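Side-chain contacts in threonine synthase (Brucella melitensis bv. 1, PDB 4F4F), which probably catalyses the pyridoxal-phosphate-dependent conversion of O-phospho-L-homoserine and water into L-threonine and phosphate, the last step of threonine biosynthesis: residues A[38-43]-A[268-273]; A[227-232]-A[321-326]; A[104-109]-A[236-241]; A[63-68]-A[75-80]. One frame throughout, in Å; residues are numbered along the deposited sequence.

Contact 1 of 4, residues A[38-43]-A[268-273]; sequences QEYPQF and GYVAKR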
# COMPACT_ATOMS: atom_id res chain seq x y z
N GLN A 38 -19.47 -4.69 3.23
CA GLN A 38 -20.61 -4.73 4.12
C GLN A 38 -20.50 -5.95 5.04
O GLN A 38 -20.96 -5.94 6.17
CB GLN A 38 -21.86 -4.81 3.29
CG GLN A 38 -23.15 -4.79 4.08
CD GLN A 38 -24.33 -4.90 3.17
OE1 GLN A 38 -24.68 -5.99 2.71
NE2 GLN A 38 -24.97 -3.79 2.93
N GLU A 39 -19.92 -7.02 4.50
CA GLU A 39 -19.54 -8.18 5.29
C GLU A 39 -18.28 -8.78 4.71
O GLU A 39 -17.96 -8.58 3.53
CB GLU A 39 -20.62 -9.26 5.26
CG GLU A 39 -20.94 -9.75 3.88
CD GLU A 39 -22.33 -9.33 3.45
OE1 GLU A 39 -22.93 -10.12 2.69
OE2 GLU A 39 -22.82 -8.25 3.88
N TYR A 40 -17.56 -9.52 5.55
CA TYR A 40 -16.34 -10.15 5.10
C TYR A 40 -16.61 -11.57 4.61
O TYR A 40 -17.27 -12.36 5.28
CB TYR A 40 -15.29 -10.14 6.19
CG TYR A 40 -14.76 -8.77 6.40
CD1 TYR A 40 -13.90 -8.19 5.48
CD2 TYR A 40 -15.20 -7.99 7.46
CE1 TYR A 40 -13.42 -6.92 5.66
CE2 TYR A 40 -14.73 -6.71 7.63
CZ TYR A 40 -13.86 -6.18 6.74
OH TYR A 40 -13.47 -4.90 6.96
N PRO A 41 -16.06 -11.92 3.45
CA PRO A 41 -16.15 -13.30 2.96
C PRO A 41 -15.47 -14.22 3.96
O PRO A 41 -14.49 -13.82 4.56
CB PRO A 41 -15.35 -13.25 1.66
CG PRO A 41 -15.41 -11.83 1.24
CD PRO A 41 -15.29 -11.08 2.52
N GLN A 42 -16.02 -15.40 4.17
CA GLN A 42 -15.52 -16.27 5.21
C GLN A 42 -14.91 -17.53 4.64
O GLN A 42 -15.42 -18.12 3.69
CB GLN A 42 -16.63 -16.64 6.19
CG GLN A 42 -17.18 -15.45 6.92
CD GLN A 42 -16.16 -14.89 7.87
OE1 GLN A 42 -15.59 -15.61 8.69
NE2 GLN A 42 -15.93 -13.58 7.79
N PHE A 43 -13.82 -17.96 5.28
CA PHE A 43 -13.18 -19.25 5.02
C PHE A 43 -13.15 -20.07 6.30
O PHE A 43 -12.63 -19.62 7.32
CB PHE A 43 -11.73 -19.05 4.54
CG PHE A 43 -11.62 -18.67 3.12
CD1 PHE A 43 -11.96 -17.40 2.69
CD2 PHE A 43 -11.14 -19.58 2.19
CE1 PHE A 43 -11.86 -17.05 1.35
CE2 PHE A 43 -11.02 -19.22 0.86
CZ PHE A 43 -11.39 -17.96 0.44
N GLY A 268 -4.17 -7.39 6.57
CA GLY A 268 -3.94 -8.51 7.50
C GLY A 268 -5.10 -8.67 8.45
O GLY A 268 -5.55 -9.79 8.71
N TYR A 269 -5.63 -7.55 8.92
CA TYR A 269 -6.85 -7.57 9.72
C TYR A 269 -8.01 -8.21 8.93
O TYR A 269 -8.79 -9.02 9.50
CB TYR A 269 -7.19 -6.17 10.23
CG TYR A 269 -8.51 -6.05 10.93
CD1 TYR A 269 -8.65 -6.36 12.27
CD2 TYR A 269 -9.62 -5.63 10.25
CE1 TYR A 269 -9.87 -6.27 12.90
CE2 TYR A 269 -10.85 -5.51 10.89
CZ TYR A 269 -10.96 -5.83 12.20
OH TYR A 269 -12.20 -5.77 12.79
N VAL A 270 -8.11 -7.89 7.66
CA VAL A 270 -9.16 -8.40 6.83
C VAL A 270 -8.99 -9.91 6.71
O VAL A 270 -9.96 -10.66 6.83
CB VAL A 270 -9.20 -7.74 5.42
CG1 VAL A 270 -10.22 -8.49 4.50
CG2 VAL A 270 -9.59 -6.27 5.55
N ALA A 271 -7.77 -10.36 6.47
CA ALA A 271 -7.51 -11.79 6.42
C ALA A 271 -7.98 -12.51 7.68
O ALA A 271 -8.63 -13.55 7.61
CB ALA A 271 -6.04 -12.06 6.18
N LYS A 272 -7.64 -11.95 8.82
CA LYS A 272 -8.11 -12.45 10.09
C LYS A 272 -9.64 -12.47 10.17
O LYS A 272 -10.22 -13.47 10.58
CB LYS A 272 -7.54 -11.62 11.23
CG LYS A 272 -7.86 -12.12 12.64
CD LYS A 272 -7.17 -11.29 13.73
CE LYS A 272 -7.28 -11.96 15.09
NZ LYS A 272 -7.08 -11.02 16.24
N ARG A 273 -10.28 -11.38 9.80
CA ARG A 273 -11.76 -11.36 9.76
C ARG A 273 -12.34 -12.45 8.86
O ARG A 273 -13.43 -12.97 9.13
CB ARG A 273 -12.27 -9.98 9.33
CG ARG A 273 -12.09 -8.88 10.37
CD ARG A 273 -12.96 -9.11 11.61
NE ARG A 273 -14.39 -9.13 11.28
CZ ARG A 273 -15.17 -8.06 11.19
NH1 ARG A 273 -14.72 -6.85 11.47
NH2 ARG A 273 -16.44 -8.21 10.86

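Contact 2 of 4, residues A[227-232]-A[321-326]; sequences INWARI and FERLLF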
# COMPACT_ATOMS: atom_id res chain seq x y z
N ILE A 227 -5.98 5.29 -0.18
CA ILE A 227 -7.30 5.00 0.42
C ILE A 227 -8.36 4.28 -0.44
O ILE A 227 -9.42 3.92 0.07
CB ILE A 227 -7.92 6.28 1.09
CG1 ILE A 227 -8.23 7.41 0.09
CG2 ILE A 227 -7.01 6.78 2.22
CD1 ILE A 227 -9.44 7.16 -0.79
N ASN A 228 -8.08 4.02 -1.72
CA ASN A 228 -9.02 3.25 -2.51
C ASN A 228 -9.02 1.82 -1.96
O ASN A 228 -7.97 1.31 -1.61
CB ASN A 228 -8.60 3.23 -3.99
CG ASN A 228 -9.71 2.72 -4.91
OD1 ASN A 228 -10.23 1.57 -4.79
ND2 ASN A 228 -10.11 3.55 -5.83
N TRP A 229 -10.19 1.24 -1.83
CA TRP A 229 -10.35 -0.15 -1.40
C TRP A 229 -9.45 -1.10 -2.22
O TRP A 229 -8.96 -2.04 -1.68
CB TRP A 229 -11.82 -0.55 -1.42
CG TRP A 229 -12.01 -2.01 -1.18
CD1 TRP A 229 -12.44 -2.98 -2.09
CD2 TRP A 229 -11.69 -2.75 0.06
NE1 TRP A 229 -12.42 -4.22 -1.51
CE2 TRP A 229 -12.01 -4.15 -0.20
CE3 TRP A 229 -11.20 -2.39 1.32
CZ2 TRP A 229 -11.82 -5.12 0.75
CZ3 TRP A 229 -11.04 -3.38 2.27
CH2 TRP A 229 -11.33 -4.71 1.99
N ALA A 230 -9.15 -0.81 -3.50
CA ALA A 230 -8.34 -1.76 -4.33
C ALA A 230 -6.83 -1.62 -4.13
O ALA A 230 -6.05 -2.49 -4.58
CB ALA A 230 -8.72 -1.66 -5.80
N ARG A 231 -6.38 -0.58 -3.44
CA ARG A 231 -5.01 -0.61 -2.94
C ARG A 231 -4.89 -1.53 -1.75
O ARG A 231 -3.78 -1.95 -1.38
CB ARG A 231 -4.50 0.79 -2.52
CG ARG A 231 -4.12 1.68 -3.68
CD ARG A 231 -2.73 1.37 -4.21
NE ARG A 231 -1.71 1.85 -3.29
CZ ARG A 231 -1.27 3.12 -3.24
NH1 ARG A 231 -1.72 4.05 -4.08
NH2 ARG A 231 -0.38 3.47 -2.31
N ILE A 232 -6.00 -1.77 -1.06
CA ILE A 232 -5.91 -2.62 0.13
C ILE A 232 -6.24 -4.06 -0.20
O ILE A 232 -5.51 -4.96 0.15
CB ILE A 232 -6.83 -2.13 1.25
CG1 ILE A 232 -6.34 -0.74 1.73
CG2 ILE A 232 -6.85 -3.15 2.40
CD1 ILE A 232 -7.19 -0.21 2.87
N PHE A 321 -6.20 4.35 8.89
CA PHE A 321 -6.53 4.03 10.31
C PHE A 321 -8.04 4.14 10.57
O PHE A 321 -8.60 3.37 11.35
CB PHE A 321 -5.75 4.96 11.23
CG PHE A 321 -5.86 4.60 12.69
CD1 PHE A 321 -5.48 3.36 13.15
CD2 PHE A 321 -6.29 5.54 13.60
CE1 PHE A 321 -5.56 3.05 14.51
CE2 PHE A 321 -6.39 5.23 14.94
CZ PHE A 321 -6.01 3.99 15.39
N GLU A 322 -8.69 5.06 9.88
CA GLU A 322 -10.15 5.24 9.93
C GLU A 322 -10.91 3.96 9.66
O GLU A 322 -11.97 3.76 10.26
CB GLU A 322 -10.61 6.36 8.97
CG GLU A 322 -12.13 6.56 8.91
CD GLU A 322 -12.56 7.74 8.05
OE1 GLU A 322 -11.70 8.58 7.68
OE2 GLU A 322 -13.76 7.83 7.79
N ARG A 323 -10.40 3.08 8.79
CA ARG A 323 -11.08 1.82 8.53
C ARG A 323 -11.08 0.98 9.81
O ARG A 323 -12.12 0.40 10.19
CB ARG A 323 -10.47 1.07 7.35
CG ARG A 323 -10.89 1.60 6.01
CD ARG A 323 -10.19 0.88 4.86
NE ARG A 323 -10.91 1.03 3.59
CZ ARG A 323 -10.56 1.84 2.60
NH1 ARG A 323 -9.47 2.60 2.65
NH2 ARG A 323 -11.30 1.91 1.51
N LEU A 324 -9.95 0.95 10.52
CA LEU A 324 -9.94 0.20 11.77
C LEU A 324 -10.81 0.86 12.83
O LEU A 324 -11.49 0.16 13.61
CB LEU A 324 -8.53 -0.05 12.31
CG LEU A 324 -8.41 -0.76 13.68
CD1 LEU A 324 -9.06 -2.14 13.66
CD2 LEU A 324 -6.96 -0.86 14.10
N LEU A 325 -10.76 2.20 12.92
CA LEU A 325 -11.62 2.90 13.86
C LEU A 325 -13.09 2.49 13.70
O LEU A 325 -13.79 2.29 14.68
CB LEU A 325 -11.50 4.42 13.68
CG LEU A 325 -10.21 5.07 14.19
CD1 LEU A 325 -10.15 6.57 13.86
CD2 LEU A 325 -10.05 4.86 15.70
N PHE A 326 -13.55 2.42 12.46
CA PHE A 326 -14.95 2.05 12.16
C PHE A 326 -15.23 0.66 12.72
O PHE A 326 -16.22 0.48 13.43
CB PHE A 326 -15.16 2.07 10.63
CG PHE A 326 -16.56 1.83 10.17
CD1 PHE A 326 -17.60 2.66 10.57
CD2 PHE A 326 -16.84 0.81 9.25
CE1 PHE A 326 -18.89 2.46 10.07
CE2 PHE A 326 -18.12 0.62 8.75
CZ PHE A 326 -19.15 1.44 9.17

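Contact 3 of 4, residues A[104-109]-A[236-241]; sequences FVLELF and VVYYFT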
# COMPACT_ATOMS: atom_id res chain seq x y z
N PHE A 104 10.50 -15.25 10.11
CA PHE A 104 10.60 -15.28 8.66
C PHE A 104 10.35 -13.89 8.11
O PHE A 104 9.50 -13.16 8.66
CB PHE A 104 9.53 -16.21 8.12
CG PHE A 104 9.63 -17.61 8.67
CD1 PHE A 104 9.11 -17.91 9.90
CD2 PHE A 104 10.29 -18.58 7.98
CE1 PHE A 104 9.23 -19.18 10.44
CE2 PHE A 104 10.42 -19.86 8.51
CZ PHE A 104 9.88 -20.16 9.75
N VAL A 105 11.02 -13.54 7.02
CA VAL A 105 10.78 -12.28 6.35
C VAL A 105 9.98 -12.59 5.07
O VAL A 105 10.34 -13.52 4.34
CB VAL A 105 12.11 -11.58 6.01
CG1 VAL A 105 11.90 -10.48 5.03
CG2 VAL A 105 12.74 -11.03 7.30
N LEU A 106 8.85 -11.89 4.88
CA LEU A 106 8.03 -12.03 3.68
C LEU A 106 8.48 -10.93 2.71
O LEU A 106 8.29 -9.75 2.97
CB LEU A 106 6.54 -11.84 3.97
CG LEU A 106 5.58 -12.09 2.79
CD1 LEU A 106 5.80 -13.50 2.22
CD2 LEU A 106 4.16 -11.97 3.31
N GLU A 107 9.11 -11.34 1.62
CA GLU A 107 9.70 -10.38 0.68
C GLU A 107 8.65 -9.90 -0.30
O GLU A 107 8.25 -10.63 -1.22
CB GLU A 107 10.86 -11.04 -0.06
CG GLU A 107 11.99 -11.43 0.87
CD GLU A 107 13.21 -11.98 0.15
OE1 GLU A 107 13.08 -12.56 -0.96
OE2 GLU A 107 14.31 -11.81 0.71
N LEU A 108 8.23 -8.66 -0.13
CA LEU A 108 7.23 -8.07 -1.03
C LEU A 108 7.83 -7.23 -2.16
O LEU A 108 7.14 -6.36 -2.74
CB LEU A 108 6.26 -7.25 -0.19
CG LEU A 108 5.57 -8.01 0.94
CD1 LEU A 108 4.65 -7.04 1.72
CD2 LEU A 108 4.83 -9.23 0.39
N PHE A 109 9.11 -7.47 -2.46
CA PHE A 109 9.88 -6.59 -3.34
C PHE A 109 10.40 -7.25 -4.62
O PHE A 109 11.32 -6.75 -5.24
CB PHE A 109 11.03 -5.93 -2.55
CG PHE A 109 11.96 -6.91 -1.85
CD1 PHE A 109 12.80 -7.75 -2.57
CD2 PHE A 109 12.03 -6.96 -0.45
CE1 PHE A 109 13.70 -8.65 -1.92
CE2 PHE A 109 12.90 -7.84 0.19
CZ PHE A 109 13.74 -8.68 -0.55
N VAL A 236 -4.47 -8.61 1.00
CA VAL A 236 -5.00 -9.71 1.82
C VAL A 236 -4.33 -11.05 1.44
O VAL A 236 -4.05 -11.88 2.30
CB VAL A 236 -6.52 -9.80 1.65
CG1 VAL A 236 -7.08 -11.00 2.46
CG2 VAL A 236 -7.20 -8.51 2.09
N VAL A 237 -3.99 -11.19 0.16
CA VAL A 237 -3.55 -12.45 -0.36
C VAL A 237 -2.28 -12.96 0.33
O VAL A 237 -2.20 -14.13 0.70
CB VAL A 237 -3.36 -12.39 -1.89
CG1 VAL A 237 -2.86 -13.74 -2.40
CG2 VAL A 237 -4.70 -12.03 -2.60
N TYR A 238 -1.27 -12.11 0.47
CA TYR A 238 0.01 -12.62 0.93
C TYR A 238 -0.00 -13.00 2.41
O TYR A 238 0.83 -13.78 2.86
CB TYR A 238 1.17 -11.74 0.55
CG TYR A 238 1.05 -10.30 0.92
CD1 TYR A 238 1.14 -9.90 2.23
CD2 TYR A 238 0.96 -9.33 -0.06
CE1 TYR A 238 1.05 -8.54 2.56
CE2 TYR A 238 0.89 -8.00 0.27
CZ TYR A 238 0.92 -7.62 1.57
OH TYR A 238 0.86 -6.25 1.88
N TYR A 239 -0.99 -12.50 3.15
CA TYR A 239 -1.20 -13.02 4.51
C TYR A 239 -1.63 -14.48 4.47
O TYR A 239 -1.06 -15.31 5.17
CB TYR A 239 -2.21 -12.19 5.28
CG TYR A 239 -1.69 -10.83 5.58
CD1 TYR A 239 -0.96 -10.60 6.73
CD2 TYR A 239 -1.93 -9.77 4.73
CE1 TYR A 239 -0.48 -9.34 7.02
CE2 TYR A 239 -1.42 -8.51 4.98
CZ TYR A 239 -0.71 -8.31 6.16
OH TYR A 239 -0.26 -7.08 6.46
N PHE A 240 -2.57 -14.82 3.59
CA PHE A 240 -2.90 -16.21 3.35
C PHE A 240 -1.73 -17.07 2.86
O PHE A 240 -1.49 -18.16 3.39
CB PHE A 240 -4.07 -16.34 2.35
CG PHE A 240 -5.44 -16.10 2.99
CD1 PHE A 240 -5.93 -14.81 3.17
CD2 PHE A 240 -6.23 -17.16 3.36
CE1 PHE A 240 -7.19 -14.60 3.72
CE2 PHE A 240 -7.46 -16.95 3.94
CZ PHE A 240 -7.95 -15.68 4.11
N THR A 241 -1.02 -16.62 1.84
CA THR A 241 0.04 -17.47 1.25
C THR A 241 1.18 -17.71 2.26
O THR A 241 1.68 -18.83 2.40
CB THR A 241 0.52 -16.94 -0.10
OG1 THR A 241 1.12 -15.62 0.06
CG2 THR A 241 -0.65 -16.91 -1.13

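Contact 4 of 4, residues A[63-68]-A[75-80]; sequences VLTPFT and ADFERM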
# COMPACT_ATOMS: atom_id res chain seq x y z
N VAL A 63 -9.18 -16.02 -2.66
CA VAL A 63 -9.32 -15.04 -1.56
C VAL A 63 -10.03 -13.76 -2.04
O VAL A 63 -10.87 -13.18 -1.33
CB VAL A 63 -7.89 -14.83 -0.92
CG1 VAL A 63 -7.73 -13.57 -0.11
CG2 VAL A 63 -7.56 -16.09 -0.10
N LEU A 64 -9.73 -13.33 -3.25
CA LEU A 64 -10.24 -12.08 -3.79
C LEU A 64 -11.60 -12.15 -4.50
O LEU A 64 -12.35 -11.16 -4.48
CB LEU A 64 -9.20 -11.42 -4.72
CG LEU A 64 -7.86 -11.13 -4.07
CD1 LEU A 64 -6.93 -10.44 -5.04
CD2 LEU A 64 -7.98 -10.32 -2.77
N THR A 65 -11.91 -13.27 -5.16
CA THR A 65 -13.12 -13.34 -5.97
C THR A 65 -14.40 -12.90 -5.22
O THR A 65 -15.20 -12.15 -5.78
CB THR A 65 -13.30 -14.75 -6.60
OG1 THR A 65 -12.26 -14.96 -7.54
CG2 THR A 65 -14.62 -14.94 -7.35
N PRO A 66 -14.57 -13.32 -3.95
CA PRO A 66 -15.81 -12.95 -3.26
C PRO A 66 -15.97 -11.44 -3.13
O PRO A 66 -17.08 -10.94 -3.10
CB PRO A 66 -15.69 -13.59 -1.88
CG PRO A 66 -14.64 -14.64 -2.01
CD PRO A 66 -13.78 -14.31 -3.21
N PHE A 67 -14.85 -10.72 -3.02
CA PHE A 67 -14.90 -9.26 -2.95
C PHE A 67 -15.43 -8.56 -4.20
O PHE A 67 -15.91 -7.41 -4.10
CB PHE A 67 -13.53 -8.68 -2.58
CG PHE A 67 -13.09 -8.98 -1.18
CD1 PHE A 67 -13.64 -8.29 -0.12
CD2 PHE A 67 -12.13 -9.93 -0.92
CE1 PHE A 67 -13.25 -8.55 1.19
CE2 PHE A 67 -11.72 -10.21 0.38
CZ PHE A 67 -12.27 -9.51 1.45
N THR A 68 -15.34 -9.22 -5.36
CA THR A 68 -15.75 -8.63 -6.63
C THR A 68 -17.22 -8.77 -6.98
O THR A 68 -17.67 -8.21 -7.99
CB THR A 68 -14.93 -9.19 -7.81
OG1 THR A 68 -15.23 -10.57 -8.01
CG2 THR A 68 -13.44 -9.03 -7.53
N ALA A 75 -13.12 -16.05 -15.97
CA ALA A 75 -12.04 -16.14 -16.95
C ALA A 75 -11.29 -14.81 -17.04
O ALA A 75 -10.05 -14.81 -17.14
CB ALA A 75 -12.59 -16.57 -18.33
N ASP A 76 -12.01 -13.69 -17.01
CA ASP A 76 -11.38 -12.37 -17.08
C ASP A 76 -10.57 -12.08 -15.81
O ASP A 76 -9.43 -11.61 -15.89
CB ASP A 76 -12.41 -11.26 -17.31
CG ASP A 76 -13.12 -11.41 -18.64
OD1 ASP A 76 -12.43 -11.38 -19.66
OD2 ASP A 76 -14.35 -11.60 -18.62
N PHE A 77 -11.15 -12.37 -14.65
CA PHE A 77 -10.39 -12.23 -13.39
C PHE A 77 -9.12 -13.11 -13.34
O PHE A 77 -8.05 -12.60 -12.98
CB PHE A 77 -11.31 -12.45 -12.17
CG PHE A 77 -10.79 -11.86 -10.88
CD1 PHE A 77 -10.44 -10.51 -10.79
CD2 PHE A 77 -10.74 -12.61 -9.74
CE1 PHE A 77 -9.98 -9.98 -9.61
CE2 PHE A 77 -10.30 -12.08 -8.55
CZ PHE A 77 -9.93 -10.75 -8.47
N GLU A 78 -9.21 -14.38 -13.76
CA GLU A 78 -8.02 -15.27 -13.97
C GLU A 78 -7.34 -15.12 -15.35
O GLU A 78 -6.99 -16.17 -16.08
CB GLU A 78 -8.40 -16.76 -13.97
CG GLU A 78 -7.15 -17.61 -14.18
CD GLU A 78 -7.42 -19.08 -14.30
OE1 GLU A 78 -6.47 -19.78 -14.73
OE2 GLU A 78 -8.54 -19.54 -14.00
N ARG A 79 -7.31 -13.92 -15.82
CA ARG A 79 -6.32 -13.51 -16.77
C ARG A 79 -5.61 -12.37 -16.06
O ARG A 79 -4.42 -12.30 -16.04
CB ARG A 79 -7.03 -13.04 -18.02
CG ARG A 79 -6.20 -12.47 -19.14
CD ARG A 79 -7.19 -11.92 -20.17
NE ARG A 79 -7.41 -10.47 -20.06
CZ ARG A 79 -8.19 -9.81 -19.19
NH1 ARG A 79 -8.24 -8.48 -19.26
NH2 ARG A 79 -8.89 -10.39 -18.22
N MET A 80 -6.37 -11.47 -15.45
CA MET A 80 -5.78 -10.24 -14.95
C MET A 80 -4.93 -10.51 -13.67
O MET A 80 -3.88 -9.92 -13.51
CB MET A 80 -6.85 -9.16 -14.77
CG MET A 80 -7.82 -9.35 -13.62
SD MET A 80 -9.09 -8.03 -13.63
CE MET A 80 -10.06 -8.29 -15.10

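Contact 1 of 4, residues A[38-43]-A[268-273]
Tyr-40 and Arg-273 form the main apolar and pi contact between the loop 38-43 and the helix 268-273. The CB of Arg-273 lies over one face of the Tyr-40 ring, 4.3 Å from its centroid and 23° off the normal, a CH-pi contact displaced toward the rim. The arginine then bends at chi2 and chi3, bringing NH2 to 3.6 Å from CD2 of Tyr-40. Ring and guanidinium planes are 68° apart, so this is no parallel stack; CD2 instead sits above a face of the guanidinium. Across the ring from CD2, CE1 of Tyr-40 meets CG1 of Val-270 obliquely at 3.7 Å.

Among the polar contacts, Gln-42 NE2 donates to the backbone O of Arg-273 (2.9 Å, 151° at the hydrogen) and also to O of Tyr-40 at 3.1 Å. The second oxygen lies in the amide plane, although the donor stands above the carbonyl plane of Tyr-40. Arg-273 NH1 donates to Tyr-269 OH (3.0 Å), while Tyr-40 OH bonds to Glu-327.

One amide thus bridges loop and helix backbones, and the NH1 bond helps hold the bent arginine against Tyr-40. The contact joins an N-terminal loop to helix 263-274 by mixed polar and aromatic chemistry.

Contact 2 of 4, residues A[227-232]-A[321-326]
Arg-323 reaches from the helix 321-326 to the backbone carbonyl of Ile-227, which it grips end-on with two nitrogens. NH1 donates to Ile-227 O at 2.9 Å with an angle of 156° at the hydrogen, and NH2 donates to the same oxygen at 3.1 Å. That oxygen lies in the guanidinium plane, whereas both nitrogens approach from one face of the carbonyl plane.

The same arginine has apolar neighbours. CD1 of Ile-232 lies 3.6 Å from NH1 and 3.8 Å from CD of Arg-323, the two side chains running past each other in opposite directions. Near the plane of the Trp-229 indole, at its edge, NE of Arg-323 stands 4.1 Å from CE3.

A chain extended from CG to NE carries the guanidinium across the gap between backbones whose nearest CA atoms, in Ile-227 and Arg-323, are 9.5 Å apart. A further bond from NH2 to the carbonyl of Tyr-35 ties the group to the N-terminal region. Next to the gripped carbonyl, Asn-228 OD1 accepts from Ala-230 N (2.9 Å, 174°).

Asn-228 is the N-cap of the short, weakly bonded helix 229-232, and this is its capping bond. The arginine bridge lies within the pyridoxal-phosphate-dependent enzyme family region. The side chain of Ile-232 is about 7 Å from the bound pyridoxal phosphate, placing the contact around the cofactor pocket of a fold-type II enzyme, the class of threonine synthases.

Contact 3 of 4, residues A[104-109]-A[236-241]
Leu-108 and Leu-106 reach across to the ring of Tyr-238, joining the strand 104-107 and the residues just after it to the helix 236-241 without a hydrogen bond between the two segments.

The CH-pi contact belongs to Leu-108. Its CD2 lies over the centre of the Tyr-238 ring, 3.9 Å from the centroid and 12° off the normal, so the methyl group presses almost straight onto the face. The other branch extends the overlap toward the phenol end, with CD1 of Leu-108 at 3.8 Å from CZ of Tyr-238. Both methyl groups therefore share one aromatic surface, and the side chains cross at about a right angle.

Leu-106 supplies the remaining apolar packing. Its CD2 meets CD1 of Tyr-238 obliquely at 3.8 Å and is equally far, 3.8 Å, from the backbone O of Tyr-238. The leucine thus packs against the root of the aromatic side chain while Leu-108 covers its face. In Tyr-238, chi1 of 52° places CG between the backbone N and carbonyl carbon, sending the ring from the helix toward the two leucines.

The polar end of the tyrosine has its own support: its OH is hydrogen-bonded to Gln-235. The backbone of Leu-106 bonds to Val-411 and Ala-413 of the neighbouring strand 409-413.

Packing of a helix on a mixed beta-sheet is the motif here, within the alpha/beta fold of the enzyme. The packing lies close to the cofactor site: the side chain of Tyr-238 is about 4 Å from that of Asp-264, and that of Leu-108 about 5 Å from that of Thr-414, both cofactor-binding residues.

Contact 4 of 4, residues A[63-68]-A[75-80]
Phe-77 sets its ring against the segment 63-68, with Thr-68 over one face and Leu-64 and Thr-65 at the edge, and has the largest buried surface in this contact. With CG anti to the backbone N (chi1 -159°), the ring leaves the helix 75-80 toward the end of the helix 56-64 and the turn that follows.

The CG2 of Thr-68 lies 4.0 Å from CZ and 4.1 Å from CE1 of Phe-77, so the methyl group sits near the far end of the aromatic surface. OG1 of Thr-68 donates to Thr-65 O at 2.7 Å, in the carbonyl plane and on a lone pair. The OG1 bond favours the rotation that turns CG2 to the phenylalanine, while Thr-68 N also donates to that oxygen.

Thr-65 approaches the ring edge, where OG1 is 3.6 Å from CD2 of Phe-77. This hydroxyl is hydrogen-bonded to the carbonyl of Leu-61, one turn earlier in the helix. Near the same ring plane, CB of Leu-64 stands 3.9 Å from CZ of Phe-77.

Packing of the end of helix 56-64 and its following turn on helix 74-86 is therefore by van der Waals contact, with no hydrogen bond between the segments. The threonine hydroxyls bond within their own helix and turn, leaving a methyl face and a mixed polar-apolar edge for the aromatic ring.

Contacts 2 and 3 are the more central pair, close to the cofactor pocket, whereas contacts 1 and 4 lie farther out and each includes an exposed residue, though contact 4 is itself largely buried, and contact 1 only partly. Their chemistry differs accordingly but not simply: contact 2 buries an arginine-carbonyl bridge, contact 3 is apolar, contact 1 mixes both kinds, and contact 4 relies on one aromatic ring. The helix 236-245 connects several of them, since Val-236 of contact 3 touches Val-270 of contact 1 and Val-63 of contact 4. Phe-67 of contact 4 similarly meets Pro-41, Val-270 and Trp-229, linking contact 4 with contacts 1 and 2.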